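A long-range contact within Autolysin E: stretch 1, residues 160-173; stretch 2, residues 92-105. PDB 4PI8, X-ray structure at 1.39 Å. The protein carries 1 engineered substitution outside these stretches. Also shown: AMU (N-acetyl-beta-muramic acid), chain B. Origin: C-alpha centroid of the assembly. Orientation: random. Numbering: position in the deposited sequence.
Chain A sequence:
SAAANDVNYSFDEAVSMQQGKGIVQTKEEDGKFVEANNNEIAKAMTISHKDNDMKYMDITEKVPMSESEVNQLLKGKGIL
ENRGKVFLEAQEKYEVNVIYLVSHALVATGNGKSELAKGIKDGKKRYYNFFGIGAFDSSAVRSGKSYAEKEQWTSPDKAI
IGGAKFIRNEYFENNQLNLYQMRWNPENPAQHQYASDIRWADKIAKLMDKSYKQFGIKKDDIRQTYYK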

# COMPACT_ATOMS: atom_id res chain seq x y z
N ILE A 160 -4.65 -11.30 -4.46
CA ILE A 160 -3.21 -11.12 -4.16
C ILE A 160 -2.46 -10.80 -5.45
O ILE A 160 -1.72 -9.83 -5.59
CB ILE A 160 -2.64 -12.38 -3.50
CG1 ILE A 160 -3.25 -12.52 -2.10
CG2 ILE A 160 -1.12 -12.26 -3.37
CD1 ILE A 160 -3.11 -13.90 -1.48
N ILE A 161 -2.63 -11.63 -6.48
CA ILE A 161 -1.96 -11.42 -7.77
C ILE A 161 -2.39 -10.10 -8.35
O ILE A 161 -1.54 -9.36 -8.89
CB ILE A 161 -2.25 -12.58 -8.79
CG1 ILE A 161 -1.72 -13.90 -8.29
CG2 ILE A 161 -1.73 -12.24 -10.20
CD1 ILE A 161 -0.27 -13.95 -8.02
N GLY A 162 -3.70 -9.85 -8.36
CA GLY A 162 -4.19 -8.64 -9.01
C GLY A 162 -3.75 -7.35 -8.29
O GLY A 162 -3.50 -6.34 -8.95
N GLY A 163 -3.68 -7.38 -6.96
CA GLY A 163 -3.21 -6.26 -6.23
C GLY A 163 -1.79 -5.96 -6.62
O GLY A 163 -1.45 -4.80 -6.86
N ALA A 164 -0.90 -6.95 -6.67
CA ALA A 164 0.45 -6.76 -7.11
C ALA A 164 0.55 -6.18 -8.50
O ALA A 164 1.38 -5.30 -8.81
CB ALA A 164 1.26 -8.07 -7.00
N LYS A 165 -0.25 -6.74 -9.41
CA LYS A 165 -0.26 -6.26 -10.77
C LYS A 165 -0.62 -4.76 -10.84
O LYS A 165 0.03 -3.98 -11.56
CB LYS A 165 -1.27 -7.05 -11.60
CG LYS A 165 -1.30 -6.65 -13.07
CD LYS A 165 -2.38 -7.42 -13.88
CE LYS A 165 -2.35 -6.93 -15.32
NZ LYS A 165 -3.46 -7.60 -16.08
N PHE A 166 -1.64 -4.39 -10.07
CA PHE A 166 -2.08 -2.99 -9.98
C PHE A 166 -0.94 -2.10 -9.43
O PHE A 166 -0.60 -1.03 -10.01
CB PHE A 166 -3.27 -2.88 -9.11
CG PHE A 166 -3.70 -1.45 -8.81
CD1 PHE A 166 -4.51 -0.75 -9.70
CD2 PHE A 166 -3.29 -0.81 -7.67
CE1 PHE A 166 -4.92 0.56 -9.40
CE2 PHE A 166 -3.70 0.48 -7.39
CZ PHE A 166 -4.51 1.15 -8.26
N ILE A 167 -0.29 -2.50 -8.31
CA ILE A 167 0.78 -1.69 -7.74
C ILE A 167 1.91 -1.51 -8.72
O ILE A 167 2.41 -0.41 -8.95
CB ILE A 167 1.22 -2.32 -6.41
CG1 ILE A 167 0.09 -2.26 -5.37
CG2 ILE A 167 2.49 -1.65 -5.90
CD1 ILE A 167 0.16 -3.25 -4.27
N ARG A 168 2.32 -2.59 -9.37
CA ARG A 168 3.35 -2.50 -10.37
C ARG A 168 2.94 -1.56 -11.52
O ARG A 168 3.70 -0.68 -11.92
CB ARG A 168 3.72 -3.91 -10.91
CG ARG A 168 4.47 -3.97 -12.25
CD ARG A 168 5.76 -3.17 -12.34
NE ARG A 168 6.81 -3.64 -11.48
CZ ARG A 168 7.97 -3.07 -11.35
NH1 ARG A 168 8.91 -3.50 -10.56
NH2 ARG A 168 8.20 -1.98 -12.11
N ASN A 169 1.79 -1.85 -12.10
CA ASN A 169 1.40 -1.13 -13.36
C ASN A 169 1.03 0.28 -13.11
O ASN A 169 1.31 1.12 -13.98
CB ASN A 169 0.29 -1.87 -14.05
CG ASN A 169 0.77 -3.12 -14.75
OD1 ASN A 169 1.91 -3.25 -15.04
ND2 ASN A 169 -0.14 -4.03 -15.00
N GLU A 170 0.41 0.60 -11.98
CA GLU A 170 -0.08 1.95 -11.77
C GLU A 170 0.80 2.84 -10.92
O GLU A 170 0.77 4.05 -11.07
CB GLU A 170 -1.48 1.95 -11.17
CG GLU A 170 -2.43 1.11 -12.02
CD GLU A 170 -2.49 1.55 -13.47
OE1 GLU A 170 -2.51 2.79 -13.72
OE2 GLU A 170 -2.53 0.63 -14.33
N TYR A 171 1.60 2.27 -10.00
CA TYR A 171 2.49 3.02 -9.14
C TYR A 171 3.94 2.84 -9.56
O TYR A 171 4.67 3.83 -9.85
CB TYR A 171 2.24 2.70 -7.64
CG TYR A 171 1.00 3.39 -7.18
CD1 TYR A 171 -0.27 2.86 -7.44
CD2 TYR A 171 1.05 4.62 -6.54
CE1 TYR A 171 -1.45 3.51 -7.08
CE2 TYR A 171 -0.14 5.29 -6.21
CZ TYR A 171 -1.35 4.73 -6.48
OH TYR A 171 -2.49 5.41 -6.14
N PHE A 172 4.46 1.61 -9.57
CA PHE A 172 5.87 1.45 -9.84
C PHE A 172 6.25 1.94 -11.27
O PHE A 172 7.29 2.54 -11.47
CB PHE A 172 6.37 0.02 -9.63
CG PHE A 172 6.22 -0.53 -8.24
CD1 PHE A 172 5.96 0.28 -7.16
CD2 PHE A 172 6.48 -1.85 -8.02
CE1 PHE A 172 5.94 -0.23 -5.89
CE2 PHE A 172 6.48 -2.35 -6.75
CZ PHE A 172 6.20 -1.56 -5.66
N GLU A 173 5.40 1.68 -12.22
CA GLU A 173 5.63 2.14 -13.61
C GLU A 173 5.39 3.63 -13.75
O GLU A 173 5.74 4.19 -14.81
CB GLU A 173 4.78 1.36 -14.58
CG GLU A 173 5.20 -0.11 -14.74
CD GLU A 173 6.58 -0.27 -15.24
OE1 GLU A 173 6.91 0.28 -16.34
OE2 GLU A 173 7.40 -0.86 -14.58
C1 AMU B . -7.44 6.04 -1.79
C2 AMU B . -7.38 5.61 -3.23
C3 AMU B . -6.97 6.80 -4.12
C4 AMU B . -7.92 7.98 -3.83
C5 AMU B . -8.03 8.20 -2.35
C6 AMU B . -9.00 9.34 -2.02
C7 AMU B . -6.56 3.50 -4.28
C8 AMU B . -5.35 2.59 -4.40
C9 AMU B . -5.68 6.31 -6.09
C10 AMU B . -5.73 5.30 -7.17
C11 AMU B . -5.20 7.66 -6.62
O1 AMU B . -7.87 4.97 -0.96
O3 AMU B . -6.97 6.46 -5.50
O4 AMU B . -7.35 9.09 -4.53
O5 AMU B . -8.47 7.03 -1.71
O6 AMU B . -8.98 9.70 -0.64
O7 AMU B . -7.61 3.23 -4.82
O10 AMU B . -4.70 4.64 -7.48
O11 AMU B . -6.85 5.15 -7.82
N2 AMU B . -6.40 4.52 -3.45
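Stretch 2 (92-105) EKYEVNVIYLVSHA

Stretch 2 packs across one side of the stretch 1 helix as the end of one helix, a short non-helical link and the start of another, in a largely apolar contact that an arginine pins to the link by two hydrogen bonds to backbone carbonyls. Stretch 1 enters already helical at I160, with a wider pi-type turn at 167-172, where I167 O accepts from both Y171 N and F172 N. Stretch 2 begins with the last turn of one helix, 92-94, passes through E95 to N97 in non-helical conformation, and enters a second helix at V98. That second helix crosses the stretch 1 helix at 112° between their N-to-C directions, steeply and somewhat antiparallel, with an axial closest approach of 11.4 Å. Together the two stretches bury 649 Å².

The closest pair of CA atoms is that of K165 and Y94, 6.2 Å apart. Y94 gives up the largest area of any residue here, its side chain fitting as a knob among I161, A164, K165 and R168. A flat, broad tyrosine ring suits this hollow because it can meet several helix residues at once: I161 CG2 lies 3.9 Å from Y94 CE2, and A164 CB lies 4.1 Å from Y94 CD2. Over one ring face stands K165, its CB 3.9 Å from the centroid of the Y94 ring in a CH-pi contact; the extended lysine uses its aliphatic base here while its end leads away. The small side chain of A164 points toward stretch 2 and also meets the second helix, with A164 CB 4.0 Å from L101 CD2.

After Y94 the first helix stops, and E95 adopts positive phi. R168 exploits the carbonyls at this turn. R168 NE donates to Y94 O at 2.9 Å and R168 NH1 to E95 O at 2.8 Å, both oxygens lying near the guanidinium plane, where N-H groups can point at them. Arginine suits this place because its planar group offers several donors along one edge. A third nitrogen, R168 NH2, forms a salt bridge with E173 OE2 at 2.8 Å within stretch 1. The carboxylate of E95 adds only a long salt bridge, R168 NH1 to E95 OE1 at 3.8 Å; that oxygen is well out of the plane, so charge alone links them.

N97 then caps the second helix: N97 OD1 accepts from Y100 N at 3.0 Å and, in a weak bond, from I99 N at 2.9 Å, satisfying amides that have no preceding turn to bond to.

The rest of the contact is mostly hydrophobic. The CA-to-CB bond of I167 points toward stretch 2, and I167 CD1 lies 4.0 Å from L101 CD1 and 3.4 Å from Y100 OH. That hydroxyl is not left unpaired against the apolar methyl, since Y100 OH and H104 ND1 share a hydrogen bond of 2.7 Å. F172, near the far end of stretch 1, brings its CE2 to 3.8 Å from V96 CG2 and its CZ to 4.1 Å from Y100 CE2, so the aromatic ring reaches both the link and the second helix.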

# COMPACT_ATOMS: atom_id res chain seq x y z
N GLU A 92 7.43 -12.59 -8.09
CA GLU A 92 8.24 -12.94 -9.25
C GLU A 92 7.59 -12.49 -10.55
O GLU A 92 8.30 -12.03 -11.42
CB GLU A 92 8.52 -14.44 -9.28
CG GLU A 92 9.26 -14.95 -8.00
CD GLU A 92 10.53 -14.21 -7.69
OE1 GLU A 92 11.23 -13.78 -8.63
OE2 GLU A 92 10.94 -14.03 -6.51
N LYS A 93 6.28 -12.59 -10.66
CA LYS A 93 5.64 -12.15 -11.92
C LYS A 93 5.82 -10.68 -12.17
O LYS A 93 6.11 -10.25 -13.30
CB LYS A 93 4.17 -12.47 -11.91
CG LYS A 93 3.84 -13.92 -12.07
CD LYS A 93 2.43 -14.33 -11.64
CE LYS A 93 1.36 -13.69 -12.45
NZ LYS A 93 1.48 -14.10 -13.87
N TYR A 94 5.69 -9.86 -11.11
CA TYR A 94 5.58 -8.42 -11.26
C TYR A 94 6.73 -7.65 -10.70
O TYR A 94 6.73 -6.41 -10.79
CB TYR A 94 4.25 -7.92 -10.68
CG TYR A 94 3.07 -8.51 -11.39
CD1 TYR A 94 2.85 -8.27 -12.74
CD2 TYR A 94 2.17 -9.35 -10.74
CE1 TYR A 94 1.80 -8.89 -13.41
CE2 TYR A 94 1.12 -9.92 -11.44
CZ TYR A 94 0.97 -9.70 -12.75
OH TYR A 94 -0.06 -10.25 -13.49
N GLU A 95 7.73 -8.30 -10.12
CA GLU A 95 8.89 -7.64 -9.53
C GLU A 95 8.41 -6.65 -8.45
O GLU A 95 8.63 -5.46 -8.53
CB GLU A 95 9.81 -7.00 -10.59
CG GLU A 95 11.17 -6.70 -10.03
CD GLU A 95 12.10 -6.03 -11.00
OE1 GLU A 95 11.59 -5.70 -12.09
OE2 GLU A 95 13.26 -5.77 -10.64
N VAL A 96 7.82 -7.23 -7.42
CA VAL A 96 7.29 -6.45 -6.29
C VAL A 96 7.80 -7.11 -5.01
O VAL A 96 7.58 -8.31 -4.79
CB VAL A 96 5.79 -6.49 -6.27
CG1 VAL A 96 5.23 -5.74 -5.08
CG2 VAL A 96 5.19 -5.83 -7.52
N ASN A 97 8.47 -6.33 -4.18
CA ASN A 97 9.05 -6.81 -2.88
C ASN A 97 8.00 -7.56 -2.06
O ASN A 97 6.98 -6.95 -1.73
CB ASN A 97 9.64 -5.61 -2.18
CG ASN A 97 10.26 -5.91 -0.85
OD1 ASN A 97 9.66 -6.59 0.00
ND2 ASN A 97 11.35 -5.26 -0.54
N VAL A 98 8.22 -8.82 -1.75
CA VAL A 98 7.14 -9.61 -1.14
C VAL A 98 6.93 -9.21 0.32
O VAL A 98 5.80 -9.38 0.84
CB VAL A 98 7.38 -11.15 -1.25
CG1 VAL A 98 8.50 -11.63 -0.32
CG2 VAL A 98 6.11 -11.92 -1.07
N ILE A 99 7.97 -8.73 0.98
CA ILE A 99 7.78 -8.27 2.36
C ILE A 99 6.88 -7.02 2.38
O ILE A 99 6.00 -6.87 3.25
CB ILE A 99 9.07 -8.12 3.11
CG1 ILE A 99 9.69 -9.49 3.43
CG2 ILE A 99 8.89 -7.30 4.37
CD1 ILE A 99 11.09 -9.45 3.99
N TYR A 100 7.11 -6.10 1.45
CA TYR A 100 6.24 -4.97 1.27
C TYR A 100 4.84 -5.46 0.98
O TYR A 100 3.88 -4.98 1.60
CB TYR A 100 6.77 -4.07 0.12
CG TYR A 100 5.64 -3.31 -0.52
CD1 TYR A 100 4.92 -2.36 0.17
CD2 TYR A 100 5.21 -3.65 -1.80
CE1 TYR A 100 3.82 -1.77 -0.38
CE2 TYR A 100 4.12 -3.04 -2.39
CZ TYR A 100 3.39 -2.16 -1.64
OH TYR A 100 2.24 -1.62 -2.20
N LEU A 101 4.68 -6.41 0.06
CA LEU A 101 3.36 -6.82 -0.36
C LEU A 101 2.56 -7.42 0.81
O LEU A 101 1.37 -7.08 1.02
CB LEU A 101 3.43 -7.83 -1.51
CG LEU A 101 2.22 -8.01 -2.37
CD1 LEU A 101 1.78 -6.73 -3.07
CD2 LEU A 101 2.52 -9.12 -3.35
N VAL A 102 3.20 -8.28 1.58
CA VAL A 102 2.59 -8.87 2.75
C VAL A 102 2.23 -7.78 3.71
O VAL A 102 1.14 -7.78 4.31
CB VAL A 102 3.52 -9.92 3.40
CG1 VAL A 102 3.06 -10.24 4.81
CG2 VAL A 102 3.59 -11.19 2.49
N SER A 103 3.20 -6.88 4.02
CA SER A 103 2.96 -5.83 4.99
C SER A 103 1.81 -4.93 4.62
O SER A 103 0.98 -4.56 5.46
CB SER A 103 4.26 -5.02 5.27
OG SER A 103 5.32 -5.87 5.70
N HIS A 104 1.73 -4.53 3.36
CA HIS A 104 0.64 -3.74 2.85
C HIS A 104 -0.67 -4.49 3.06
O HIS A 104 -1.64 -3.90 3.58
CB HIS A 104 0.93 -3.37 1.41
CG HIS A 104 -0.04 -2.41 0.80
ND1 HIS A 104 0.18 -1.83 -0.42
CD2 HIS A 104 -1.25 -1.97 1.23
CE1 HIS A 104 -0.82 -1.04 -0.71
NE2 HIS A 104 -1.71 -1.10 0.27
N ALA A 105 -0.74 -5.75 2.64
CA ALA A 105 -1.99 -6.52 2.80
C ALA A 105 -2.36 -6.59 4.23
O ALA A 105 -3.60 -6.51 4.53
CB ALA A 105 -1.83 -7.90 2.21